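Local coordinates for protein CSOR (Streptomyces lividans, PDB 4ADZ) that probably represses copper-responsive genes as a DNA-binding copper sensor that lets go of its operator on binding copper(I), captured here without the metal, at residues Q69-D73 with E74-C78; L100-H103 with L104-V108; G116-I119 with D120-E124. All coordinates share one frame; numbering follows the deposited sequence.

Contact 1: residues Q69-D73 with E74-C78; sequences QRMVD and EDVYC. With SO4 (sulfate ion), chain D.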
ATOM      1  N   GLN A  69     -18.431   0.789  13.062  1.00 12.83           N
ATOM      2  CA  GLN A  69     -19.162   1.803  13.855  1.00 15.38           C
ATOM      3  C   GLN A  69     -19.583   1.252  15.212  1.00 15.19           C
ATOM      4  O   GLN A  69     -19.459   1.956  16.205  1.00 17.32           O
ATOM      5  CB  GLN A  69     -20.406   2.284  13.079  1.00 16.94           C
ATOM      6  CG  GLN A  69     -19.989   2.945  11.768  1.00 20.46           C
ATOM      7  CD  GLN A  69     -21.148   3.260  10.815  1.00 28.74           C
ATOM      8  OE1 GLN A  69     -21.688   2.353  10.176  1.00 34.64           O
ATOM      9  NE2 GLN A  69     -21.505   4.533  10.685  1.00 25.18           N
ATOM     10  N   ARG A  70     -20.078   0.032  15.221  1.00 14.66           N
ATOM     11  CA  ARG A  70     -20.487  -0.650  16.464  1.00 16.41           C
ATOM     12  C   ARG A  70     -19.274  -0.841  17.371  1.00 15.29           C
ATOM     13  O   ARG A  70     -19.374  -0.673  18.595  1.00 16.02           O
ATOM     14  CB  ARG A  70     -21.134  -1.990  16.221  1.00 17.98           C
ATOM     15  CG  ARG A  70     -22.535  -1.844  15.607  1.00 19.07           C
ATOM     16  CD  ARG A  70     -23.288  -3.151  15.676  1.00 21.18           C
ATOM     17  NE  ARG A  70     -22.680  -4.206  14.889  1.00 21.87           N
ATOM     18  CZ  ARG A  70     -22.861  -4.402  13.586  1.00 21.45           C
ATOM     19  NH1 ARG A  70     -23.678  -3.619  12.844  1.00 20.94           N
ATOM     20  NH2 ARG A  70     -22.287  -5.447  13.036  1.00 24.22           N
ATOM     21  N   MET A  71     -18.124  -1.170  16.808  1.00 14.58           N
ATOM     22  CA  MET A  71     -16.918  -1.339  17.662  1.00 13.95           C
ATOM     23  C   MET A  71     -16.518  -0.051  18.308  1.00 14.94           C
ATOM     24  O   MET A  71     -16.141  -0.020  19.503  1.00 15.82           O
ATOM     25  CB  MET A  71     -15.748  -1.895  16.839  1.00 14.21           C
ATOM     26  CG  MET A  71     -15.925  -3.312  16.420  1.00 14.83           C
ATOM     27  SD  MET A  71     -14.744  -3.813  15.097  1.00 17.48           S
ATOM     28  CE  MET A  71     -13.467  -4.554  16.065  1.00 18.57           C
ATOM     29  N   VAL A  72     -16.551   1.040  17.555  1.00 15.37           N
ATOM     30  CA  VAL A  72     -16.190   2.332  18.091  1.00 15.44           C
ATOM     31  C   VAL A  72     -17.243   2.732  19.150  1.00 19.20           C
ATOM     32  O   VAL A  72     -16.923   3.259  20.208  1.00 19.71           O
ATOM     33  CB  VAL A  72     -16.174   3.435  16.971  1.00 16.30           C
ATOM     34  CG1 VAL A  72     -16.146   4.852  17.561  1.00 16.16           C
ATOM     35  CG2 VAL A  72     -14.977   3.247  16.011  1.00 13.77           C
ATOM     36  N   ASP A  73     -18.495   2.494  18.829  1.00 19.18           N
ATOM     37  CA  ASP A  73     -19.569   2.867  19.740  1.00 22.02           C
ATOM     38  C   ASP A  73     -19.415   2.160  21.082  1.00 21.36           C
ATOM     39  O   ASP A  73     -19.739   2.749  22.104  1.00 23.04           O
ATOM     40  CB  ASP A  73     -20.922   2.490  19.155  1.00 24.34           C
ATOM     41  CG  ASP A  73     -22.002   3.474  19.536  1.00 30.69           C
ATOM     42  OD1 ASP A  73     -21.682   4.609  19.996  1.00 29.73           O
ATOM     43  OD2 ASP A  73     -23.173   3.078  19.373  1.00 41.64           O
ATOM     44  N   GLU A  74     -18.961   0.909  21.044  1.00 20.59           N
ATOM     45  CA  GLU A  74     -18.825   0.051  22.215  1.00 21.23           C
ATOM     46  C   GLU A  74     -17.440   0.107  22.863  1.00 19.38           C
ATOM     47  O   GLU A  74     -17.140  -0.709  23.745  1.00 19.14           O
ATOM     48  CB  GLU A  74     -19.151  -1.372  21.834  1.00 24.23           C
ATOM     49  CG  GLU A  74     -20.598  -1.558  21.336  1.00 29.87           C
ATOM     50  CD  GLU A  74     -20.778  -2.809  20.472  1.00 35.61           C
ATOM     51  OE1 GLU A  74     -19.776  -3.550  20.258  1.00 41.15           O
ATOM     52  OE2 GLU A  74     -21.928  -3.060  19.987  1.00 41.41           O
ATOM     53  N   ASP A  75     -16.609   1.044  22.439  1.00 17.81           N
ATOM     54  CA  ASP A  75     -15.258   1.289  22.988  1.00 19.87           C
ATOM     55  C   ASP A  75     -14.387   0.042  22.932  1.00 19.18           C
ATOM     56  O   ASP A  75     -13.637  -0.260  23.870  1.00 19.64           O
ATOM     57  CB  ASP A  75     -15.305   1.812  24.447  1.00 24.58           C
ATOM     58  CG  ASP A  75     -16.191   3.050  24.611  1.00 31.76           C
ATOM     59  OD1 ASP A  75     -16.353   3.861  23.671  1.00 35.08           O
ATOM     60  OD2 ASP A  75     -16.724   3.215  25.723  1.00 40.66           O
ATOM     61  N   VAL A  76     -14.487  -0.670  21.821  1.00 16.04           N
ATOM     62  CA  VAL A  76     -13.667  -1.851  21.544  1.00 14.26           C
ATOM     63  C   VAL A  76     -12.197  -1.443  21.450  1.00 14.42           C
ATOM     64  O   VAL A  76     -11.838  -0.346  20.958  1.00 14.98           O
ATOM     65  CB  VAL A  76     -14.171  -2.637  20.299  1.00 14.81           C
ATOM     66  CG1 VAL A  76     -13.162  -3.685  19.773  1.00 13.11           C
ATOM     67  CG2 VAL A  76     -15.539  -3.298  20.578  1.00 14.83           C
ATOM     68  N   TYR A  77     -11.312  -2.315  21.954  1.00 13.86           N
ATOM     69  CA  TYR A  77      -9.887  -2.020  21.951  1.00 12.87           C
ATOM     70  C   TYR A  77      -9.410  -1.631  20.537  1.00 12.30           C
ATOM     71  O   TYR A  77      -9.746  -2.250  19.526  1.00 11.04           O
ATOM     72  CB  TYR A  77      -9.138  -3.241  22.420  1.00 12.92           C
ATOM     73  CG  TYR A  77      -7.633  -3.107  22.537  1.00 11.72           C
ATOM     74  CD1 TYR A  77      -7.063  -2.141  23.347  1.00 13.21           C
ATOM     75  CD2 TYR A  77      -6.801  -4.036  21.935  1.00 12.08           C
ATOM     76  CE1 TYR A  77      -5.700  -2.038  23.530  1.00 13.50           C
ATOM     77  CE2 TYR A  77      -5.429  -3.946  22.099  1.00 11.64           C
ATOM     78  CZ  TYR A  77      -4.891  -2.929  22.860  1.00 13.13           C
ATOM     79  OH  TYR A  77      -3.538  -2.831  23.040  1.00 12.56           O
ATOM     80  N   CYS A  78      -8.623  -0.586  20.509  1.00 12.33           N
ATOM     81  CA  CYS A  78      -8.272  -0.017  19.206  0.70 13.10           C
ATOM     82  C   CYS A  78      -7.570  -0.953  18.247  1.00 12.87           C
ATOM     83  O   CYS A  78      -7.819  -0.879  17.051  1.00 12.20           O
ATOM     84  CB  CYS A  78      -7.522   1.239  19.390  0.70 13.83           C
ATOM     85  SG  CYS A  78      -5.982   0.873  20.216  0.70 15.78           S
TER
HETATM   86  S   SO4 D1135     -25.814  -5.482  10.585  1.00 34.15           S
HETATM   87  O1  SO4 D1135     -24.678  -4.552  10.296  1.00 31.24           O
HETATM   88  O2  SO4 D1135     -26.667  -4.627  11.450  1.00 38.50           O
HETATM   89  O3  SO4 D1135     -25.373  -6.690  11.337  1.00 40.60           O
HETATM   90  O4  SO4 D1135     -26.367  -5.950   9.337  1.00 35.65           O

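Contact 2: residues L100-H103 with L104-V108; sequences LEEH and LRHCV. With SO4 (sulfate ion), chain C; SO4 (sulfate ion), chain G.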
ATOM      1  N   LEU A 100     -10.871  -4.069 -12.356  1.00 15.07           N
ATOM      2  CA  LEU A 100      -9.787  -3.779 -13.287  1.00 16.97           C
ATOM      3  C   LEU A 100      -9.583  -4.934 -14.271  1.00 16.19           C
ATOM      4  O   LEU A 100      -9.434  -4.733 -15.469  1.00 15.12           O
ATOM      5  CB  LEU A 100      -8.516  -3.556 -12.534  1.00 17.83           C
ATOM      6  CG  LEU A 100      -7.330  -3.222 -13.374  1.00 19.46           C
ATOM      7  CD1 LEU A 100      -7.641  -1.849 -14.031  1.00 23.05           C
ATOM      8  CD2 LEU A 100      -6.073  -3.201 -12.526  1.00 22.90           C
ATOM      9  N   GLU A 101      -9.553  -6.156 -13.760  1.00 15.22           N
ATOM     10  CA  GLU A 101      -9.425  -7.309 -14.606  1.00 15.97           C
ATOM     11  C   GLU A 101     -10.549  -7.358 -15.670  1.00 15.69           C
ATOM     12  O   GLU A 101     -10.269  -7.532 -16.863  1.00 15.62           O
ATOM     13  CB  GLU A 101      -9.453  -8.613 -13.761  1.00 18.61           C
ATOM     14  CG  GLU A 101      -9.281  -9.817 -14.666  1.00 20.48           C
ATOM     15  CD  GLU A 101      -8.863 -11.078 -13.966  1.00 29.94           C
ATOM     16  OE1 GLU A 101      -8.984 -11.099 -12.725  1.00 31.72           O
ATOM     17  OE2 GLU A 101      -8.446 -12.046 -14.684  1.00 34.97           O
ATOM     18  N   GLU A 102     -11.789  -7.168 -15.251  1.00 14.47           N
ATOM     19  CA  GLU A 102     -12.930  -7.167 -16.143  1.00 15.97           C
ATOM     20  C   GLU A 102     -12.764  -6.069 -17.230  1.00 14.35           C
ATOM     21  O   GLU A 102     -12.970  -6.314 -18.439  1.00 14.98           O
ATOM     22  CB  GLU A 102     -14.239  -6.971 -15.351  1.00 18.93           C
ATOM     23  CG  GLU A 102     -15.471  -6.860 -16.234  1.00 23.87           C
ATOM     24  CD  GLU A 102     -16.798  -6.685 -15.451  1.00 31.03           C
ATOM     25  OE1 GLU A 102     -16.765  -6.549 -14.200  1.00 34.69           O
ATOM     26  OE2 GLU A 102     -17.863  -6.666 -16.115  1.00 36.66           O
ATOM     27  N   HIS A 103     -12.333  -4.892 -16.813  1.00 13.82           N
ATOM     28  CA  HIS A 103     -12.063  -3.795 -17.754  1.00 13.15           C
ATOM     29  C   HIS A 103     -10.991  -4.121 -18.748  1.00 13.29           C
ATOM     30  O   HIS A 103     -11.161  -3.878 -19.977  1.00 14.37           O
ATOM     31  CB  HIS A 103     -11.635  -2.584 -16.989  1.00 13.83           C
ATOM     32  CG  HIS A 103     -11.344  -1.390 -17.847  1.00 13.63           C
ATOM     33  ND1 HIS A 103     -12.257  -0.895 -18.738  1.00 15.21           N
ATOM     34  CD2 HIS A 103     -10.260  -0.531 -17.859  1.00 14.79           C
ATOM     35  CE1 HIS A 103     -11.742   0.232 -19.292  1.00 15.61           C
ATOM     36  NE2 HIS A 103     -10.502   0.416 -18.795  1.00 15.80           N
ATOM     37  N   LEU A 104      -9.886  -4.696 -18.286  1.00 13.01           N
ATOM     38  CA  LEU A 104      -8.810  -5.095 -19.186  1.00 14.54           C
ATOM     39  C   LEU A 104      -9.215  -6.205 -20.180  1.00 14.53           C
ATOM     40  O   LEU A 104      -8.830  -6.143 -21.362  1.00 14.87           O
ATOM     41  CB  LEU A 104      -7.540  -5.499 -18.412  1.00 15.60           C
ATOM     42  CG  LEU A 104      -6.883  -4.302 -17.679  1.00 16.71           C
ATOM     43  CD1 LEU A 104      -5.794  -4.778 -16.679  1.00 18.07           C
ATOM     44  CD2 LEU A 104      -6.323  -3.210 -18.616  1.00 18.02           C
ATOM     45  N   ARG A 105     -10.000  -7.164 -19.702  1.00 14.54           N
ATOM     46  CA  ARG A 105     -10.596  -8.173 -20.551  1.00 16.52           C
ATOM     47  C   ARG A 105     -11.445  -7.518 -21.653  1.00 16.24           C
ATOM     48  O   ARG A 105     -11.391  -7.939 -22.849  1.00 15.81           O
ATOM     49  CB  ARG A 105     -11.407  -9.179 -19.750  1.00 18.95           C
ATOM     50  CG  ARG A 105     -10.521 -10.184 -19.020  1.00 22.41           C
ATOM     51  CD  ARG A 105     -11.323 -11.014 -18.035  1.00 28.81           C
ATOM     52  NE  ARG A 105     -12.310 -11.829 -18.709  1.00 33.79           N
ATOM     53  CZ  ARG A 105     -12.102 -13.092 -19.118  1.00 41.77           C
ATOM     54  NH1 ARG A 105     -10.945 -13.717 -18.907  1.00 39.66           N
ATOM     55  NH2 ARG A 105     -13.074 -13.747 -19.749  1.00 45.71           N
ATOM     56  N   HIS A 106     -12.255  -6.553 -21.283  1.00 15.51           N
ATOM     57  CA  HIS A 106     -13.031  -5.838 -22.300  1.00 17.27           C
ATOM     58  C   HIS A 106     -12.207  -5.112 -23.303  1.00 16.95           C
ATOM     59  O   HIS A 106     -12.563  -5.101 -24.490  1.00 17.09           O
ATOM     60  CB  HIS A 106     -14.070  -4.939 -21.663  1.00 20.33           C
ATOM     61  CG  HIS A 106     -15.084  -5.688 -20.839  1.00 23.13           C
ATOM     62  ND1 HIS A 106     -16.104  -5.084 -20.239  1.00 26.44           N
ATOM     63  CD2 HIS A 106     -15.194  -7.053 -20.523  1.00 25.04           C
ATOM     64  CE1 HIS A 106     -16.831  -5.980 -19.577  1.00 25.11           C
ATOM     65  NE2 HIS A 106     -16.280  -7.185 -19.761  1.00 25.90           N
ATOM     66  N   CYS A 107     -11.124  -4.486 -22.861  1.00 15.10           N
ATOM     67  CA  CYS A 107     -10.188  -3.782 -23.763  1.00 15.81           C
ATOM     68  C   CYS A 107      -9.557  -4.776 -24.748  1.00 17.23           C
ATOM     69  O   CYS A 107      -9.465  -4.510 -25.996  1.00 16.01           O
ATOM     70  CB  CYS A 107      -9.093  -3.093 -23.008  1.00 15.47           C
ATOM     71  SG  CYS A 107      -9.671  -1.665 -22.078  1.00 19.98           S
ATOM     72  N   VAL A 108      -9.242  -5.966 -24.238  1.00 15.53           N
ATOM     73  CA  VAL A 108      -8.789  -7.093 -25.125  1.00 15.33           C
ATOM     74  C   VAL A 108      -9.869  -7.532 -26.125  1.00 17.30           C
ATOM     75  O   VAL A 108      -9.586  -7.657 -27.337  1.00 18.19           O
ATOM     76  CB  VAL A 108      -8.296  -8.308 -24.282  1.00 16.06           C
ATOM     77  CG1 VAL A 108      -8.158  -9.603 -25.108  1.00 17.37           C
ATOM     78  CG2 VAL A 108      -6.967  -7.968 -23.644  1.00 14.52           C
TER
HETATM   79  S   SO4 C1134     -15.464  -1.176 -20.219  0.70 30.81           S
HETATM   80  O1  SO4 C1134     -14.501  -0.540 -21.200  0.70 28.26           O
HETATM   81  O2  SO4 C1134     -14.642  -1.854 -19.202  0.70 20.82           O
HETATM   82  O3  SO4 C1134     -16.256  -2.263 -20.889  0.70 25.46           O
HETATM   83  O4  SO4 C1134     -16.409  -0.073 -19.836  0.70 23.49           O
HETATM   84  S   SO4 G1138     -16.173 -10.910 -19.405  0.50 46.43           S
HETATM   85  O1  SO4 G1138     -16.603 -11.096 -20.802  0.50 42.77           O
HETATM   86  O2  SO4 G1138     -14.715 -10.665 -19.417  0.50 42.03           O
HETATM   87  O3  SO4 G1138     -16.441 -12.170 -18.669  0.50 44.27           O
HETATM   88  O4  SO4 G1138     -16.907  -9.769 -18.784  0.50 38.16           O

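Contact 3: residues G116-I119 with D120-E124; sequences GTEI and DAKVE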
ATOM      1  N   GLY A 116      -5.100   2.306 -32.682  1.00 23.33           N
ATOM      2  CA  GLY A 116      -3.916   2.406 -31.817  1.00 24.20           C
ATOM      3  C   GLY A 116      -4.027   3.539 -30.809  1.00 24.86           C
ATOM      4  O   GLY A 116      -3.645   3.373 -29.634  1.00 24.44           O
ATOM      5  N   THR A 117      -4.576   4.672 -31.242  1.00 24.26           N
ATOM      6  CA  THR A 117      -4.691   5.844 -30.373  1.00 26.82           C
ATOM      7  C   THR A 117      -5.595   5.568 -29.177  1.00 24.81           C
ATOM      8  O   THR A 117      -5.242   5.836 -28.030  1.00 24.10           O
ATOM      9  CB  THR A 117      -5.214   7.061 -31.160  1.00 30.53           C
ATOM     10  OG1 THR A 117      -4.180   7.451 -32.064  1.00 31.47           O
ATOM     11  CG2 THR A 117      -5.620   8.245 -30.216  1.00 30.08           C
ATOM     12  N   GLU A 118      -6.760   5.009 -29.454  1.00 24.27           N
ATOM     13  CA  GLU A 118      -7.724   4.732 -28.404  1.00 23.24           C
ATOM     14  C   GLU A 118      -7.191   3.630 -27.467  1.00 20.23           C
ATOM     15  O   GLU A 118      -7.383   3.717 -26.275  1.00 20.55           O
ATOM     16  CB  GLU A 118      -9.088   4.375 -29.012  1.00 25.87           C
ATOM     17  CG  GLU A 118     -10.246   4.449 -28.014  1.00 31.31           C
ATOM     18  CD  GLU A 118     -10.576   3.118 -27.356  1.00 38.96           C
ATOM     19  OE1 GLU A 118      -9.716   2.221 -27.456  1.00 47.37           O
ATOM     20  OE2 GLU A 118     -11.673   2.962 -26.721  1.00 40.68           O
ATOM     21  N   ILE A 119      -6.493   2.622 -27.995  1.00 19.58           N
ATOM     22  CA  ILE A 119      -5.881   1.582 -27.143  1.00 19.37           C
ATOM     23  C   ILE A 119      -4.902   2.220 -26.175  1.00 20.05           C
ATOM     24  O   ILE A 119      -4.937   1.939 -24.986  1.00 18.43           O
ATOM     25  CB  ILE A 119      -5.105   0.522 -27.976  1.00 21.62           C
ATOM     26  CG1 ILE A 119      -6.127  -0.393 -28.719  1.00 21.49           C
ATOM     27  CG2 ILE A 119      -4.132  -0.281 -27.075  1.00 20.58           C
ATOM     28  CD1 ILE A 119      -5.550  -1.426 -29.696  1.00 21.80           C
ATOM     29  N   ASP A 120      -4.024   3.059 -26.711  1.00 19.72           N
ATOM     30  CA  ASP A 120      -3.027   3.734 -25.873  1.00 20.26           C
ATOM     31  C   ASP A 120      -3.674   4.584 -24.772  1.00 19.00           C
ATOM     32  O   ASP A 120      -3.233   4.529 -23.618  1.00 18.48           O
ATOM     33  CB  ASP A 120      -2.100   4.582 -26.750  1.00 23.12           C
ATOM     34  CG  ASP A 120      -1.200   3.731 -27.640  1.00 25.73           C
ATOM     35  OD1 ASP A 120      -1.134   2.483 -27.453  1.00 26.77           O
ATOM     36  OD2 ASP A 120      -0.556   4.335 -28.530  1.00 31.55           O
ATOM     37  N   ALA A 121      -4.685   5.374 -25.118  1.00 17.59           N
ATOM     38  CA  ALA A 121      -5.389   6.170 -24.158  1.00 16.91           C
ATOM     39  C   ALA A 121      -6.064   5.303 -23.063  1.00 16.39           C
ATOM     40  O   ALA A 121      -5.968   5.642 -21.887  1.00 14.73           O
ATOM     41  CB  ALA A 121      -6.453   7.058 -24.846  1.00 16.00           C
ATOM     42  N   LYS A 122      -6.727   4.192 -23.441  1.00 16.96           N
ATOM     43  CA  LYS A 122      -7.358   3.300 -22.447  1.00 16.13           C
ATOM     44  C   LYS A 122      -6.284   2.728 -21.537  1.00 15.32           C
ATOM     45  O   LYS A 122      -6.463   2.612 -20.322  1.00 13.73           O
ATOM     46  CB  LYS A 122      -8.150   2.123 -23.073  1.00 17.32           C
ATOM     47  CG  LYS A 122      -9.464   2.495 -23.719  1.00 19.72           C
ATOM     48  CD  LYS A 122     -10.500   2.961 -22.668  1.00 21.54           C
ATOM     49  CE  LYS A 122     -11.785   3.469 -23.354  1.00 23.27           C
ATOM     50  NZ  LYS A 122     -12.649   4.277 -22.442  1.00 24.52           N
ATOM     51  N   VAL A 123      -5.144   2.322 -22.114  1.00 14.70           N
ATOM     52  CA  VAL A 123      -4.089   1.694 -21.261  1.00 14.86           C
ATOM     53  C   VAL A 123      -3.445   2.731 -20.332  1.00 14.45           C
ATOM     54  O   VAL A 123      -3.179   2.426 -19.158  1.00 15.97           O
ATOM     55  CB  VAL A 123      -3.039   0.972 -22.116  1.00 16.58           C
ATOM     56  CG1 VAL A 123      -1.780   0.619 -21.246  1.00 16.25           C
ATOM     57  CG2 VAL A 123      -3.705  -0.267 -22.701  1.00 15.76           C
ATOM     58  N   GLU A 124      -3.246   3.961 -20.820  1.00 14.74           N
ATOM     59  CA  GLU A 124      -2.735   5.079 -19.996  1.00 15.03           C
ATOM     60  C   GLU A 124      -3.708   5.348 -18.833  1.00 15.17           C
ATOM     61  O   GLU A 124      -3.280   5.437 -17.694  1.00 12.66           O
ATOM     62  CB  GLU A 124      -2.530   6.354 -20.779  1.00 16.41           C
ATOM     63  CG  GLU A 124      -2.086   7.532 -19.910  0.50 18.47           C
ATOM     64  CD  GLU A 124      -1.583   8.727 -20.711  0.50 21.20           C
ATOM     65  OE1 GLU A 124      -1.519   8.651 -21.958  0.50 23.70           O
ATOM     66  OE2 GLU A 124      -1.240   9.736 -20.077  0.50 24.37           O
TER

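Contact 1: residues Q69-D73 with E74-C78
E74 folds its side chain back over the carbonyl of R70, one helical turn earlier, while M71 and V76 pack against each other next to it. With CG beside its own backbone N (chi1 -62°), the glutamate is laid along the helix end: its CG sits 3.1 Å from R70 O, and the carboxylate ends near R70 CB, with OE2 4.0 Å from it. The contact is made by CG and CD; the carboxylate oxygens gain no hydrogen bond from the R70 carbonyl, and no salt bridge forms, R70 NE staying 5.3 Å from E74 OE2. The guanidinium instead turns outward and meets a sulfate, probably from the crystallisation liquor, at its own edge, R70 NH1 donating to sulfate O1 at 2.9 Å; R66 binds the same ion through NE.

Next to the glutamate, helix 48-73 is closed by a Schellman motif. V76 N reaches back to M71 O over 2.9 Å in a nearly straight bond (166°), and D75 N bonds to V72 O at 3.2 Å from above the carbonyl plane. D75 makes the reversal with a positive phi of 56°. The apolar partners expected of this motif are present: V76 lies across M71, with CB against CB and, further out, M71 CE 3.8 Å from V76 CG1. The other branch of the valine, CG2, rests 3.5 Å from M71 O, beside the very carbonyl that its own N-H binds.

M71 also touches D80, I81 and Q84 of helix 78-114, so the packing carries on from the cap into the next helix. On the polar side D75 OD1 forms a salt bridge with K51 of the second subunit, whose NZ is also hydrogen-bonded to D73 O. Immediately after the turn Y77 is the N-cap of helix 78-114.

Contact 2: residues L100-H103 with L104-V108
Four successive i to i+4 bonds, from L104 N to L100 O through C107 N to H103 O and each 2.9 Å long, carry the helix through this stretch and place side chains four residues apart on the same side. C107 SG stands over one face of the H103 imidazole, 4.1 Å from the ring centroid and only 17° off the normal. At the ring's edge H103 ND1 donates to a sulfate O2 at 2.6 Å, almost straight at 175°. H106 bridges two anions: ND1 bonds to O3 of that sulfate, and NE2 to O4 of a second, whose O2 accepts R105 NE at 2.8 Å. The H106 ring runs beside the E102 chain, its plane 84° from the carboxylate; E102 OE1 is hydrogen-bonded to H54 NE2. An alanine in place of H103 removes the ring, which would probably leave C107 SG without its aromatic partner and the first sulfate held less firmly. In CsoR repressors a cysteine, a histidine and another cysteine bind copper(I) across the dimer, consistent with H103 and C107 here together with C78 of the second subunit. Further round helix 78-114, L100 and L104 pack on I130 and V123 of the third subunit's helix 116-134.

Contact 3: residues G116-I119 with D120-E124
I119 and V123 form the buried side of this first part of helix 116-134, while E118, D120 and K122 line its polar flanks. V123 CG2 lies 3.4 Å from I119 O, the carbonyl that also accepts V123 N. With CG2 anti to its backbone N, I119 directs that methyl along the helix toward V123 CG2, 4.4 Å away. Together the two side chains face the third subunit, where I119 packs on V108.

On the other side D120 and A121 are exposed, and the polar side chains touch at single points without a directed bond between them. E118 bends at chi2 (-94°) and brings its carboxylate across the aliphatic stem of K122, with OE2 3.4 Å from K122 CE. The lysine's ammonium goes past it, leaving K122 NZ 4.6 Å from E118 OE2. D120 curls back over the first turn, its CG 3.2 Å from G116 O.

The E118-K122 attraction is therefore probably only a weak, through-space one, while K122 NZ makes a hydrogen bond to Y77 OH of the second subunit. The D120 carboxylate lies against a carbonyl oxygen, a contact that probably gains little electrostatically, and D120 packs on R105 of the third subunit.

Overall arrangement
Contact 1 is the turn between helices 48-73 and 78-114; contact 2, far along helix 78-114, and contact 3, on helix 116-134, lie on the opposite side of the chain's centre, their centres about 39 and 47 Å from it. Contacts 2 and 3 are neighbours, with centres about 13 Å apart, and C107 SG touches K122 CB at 4.2 Å. Assembly undoes the long separation: contact 1 of one subunit meets contact 2 of the second, C78 on H103, probably the copper site, with Y77 to K122 of contact 3 nearby. Contacts 2 and 3 also share the interface with the third subunit. The sulfate held by H103 and H106 in contact 2 also lies about 5 Å from the K122 side chain.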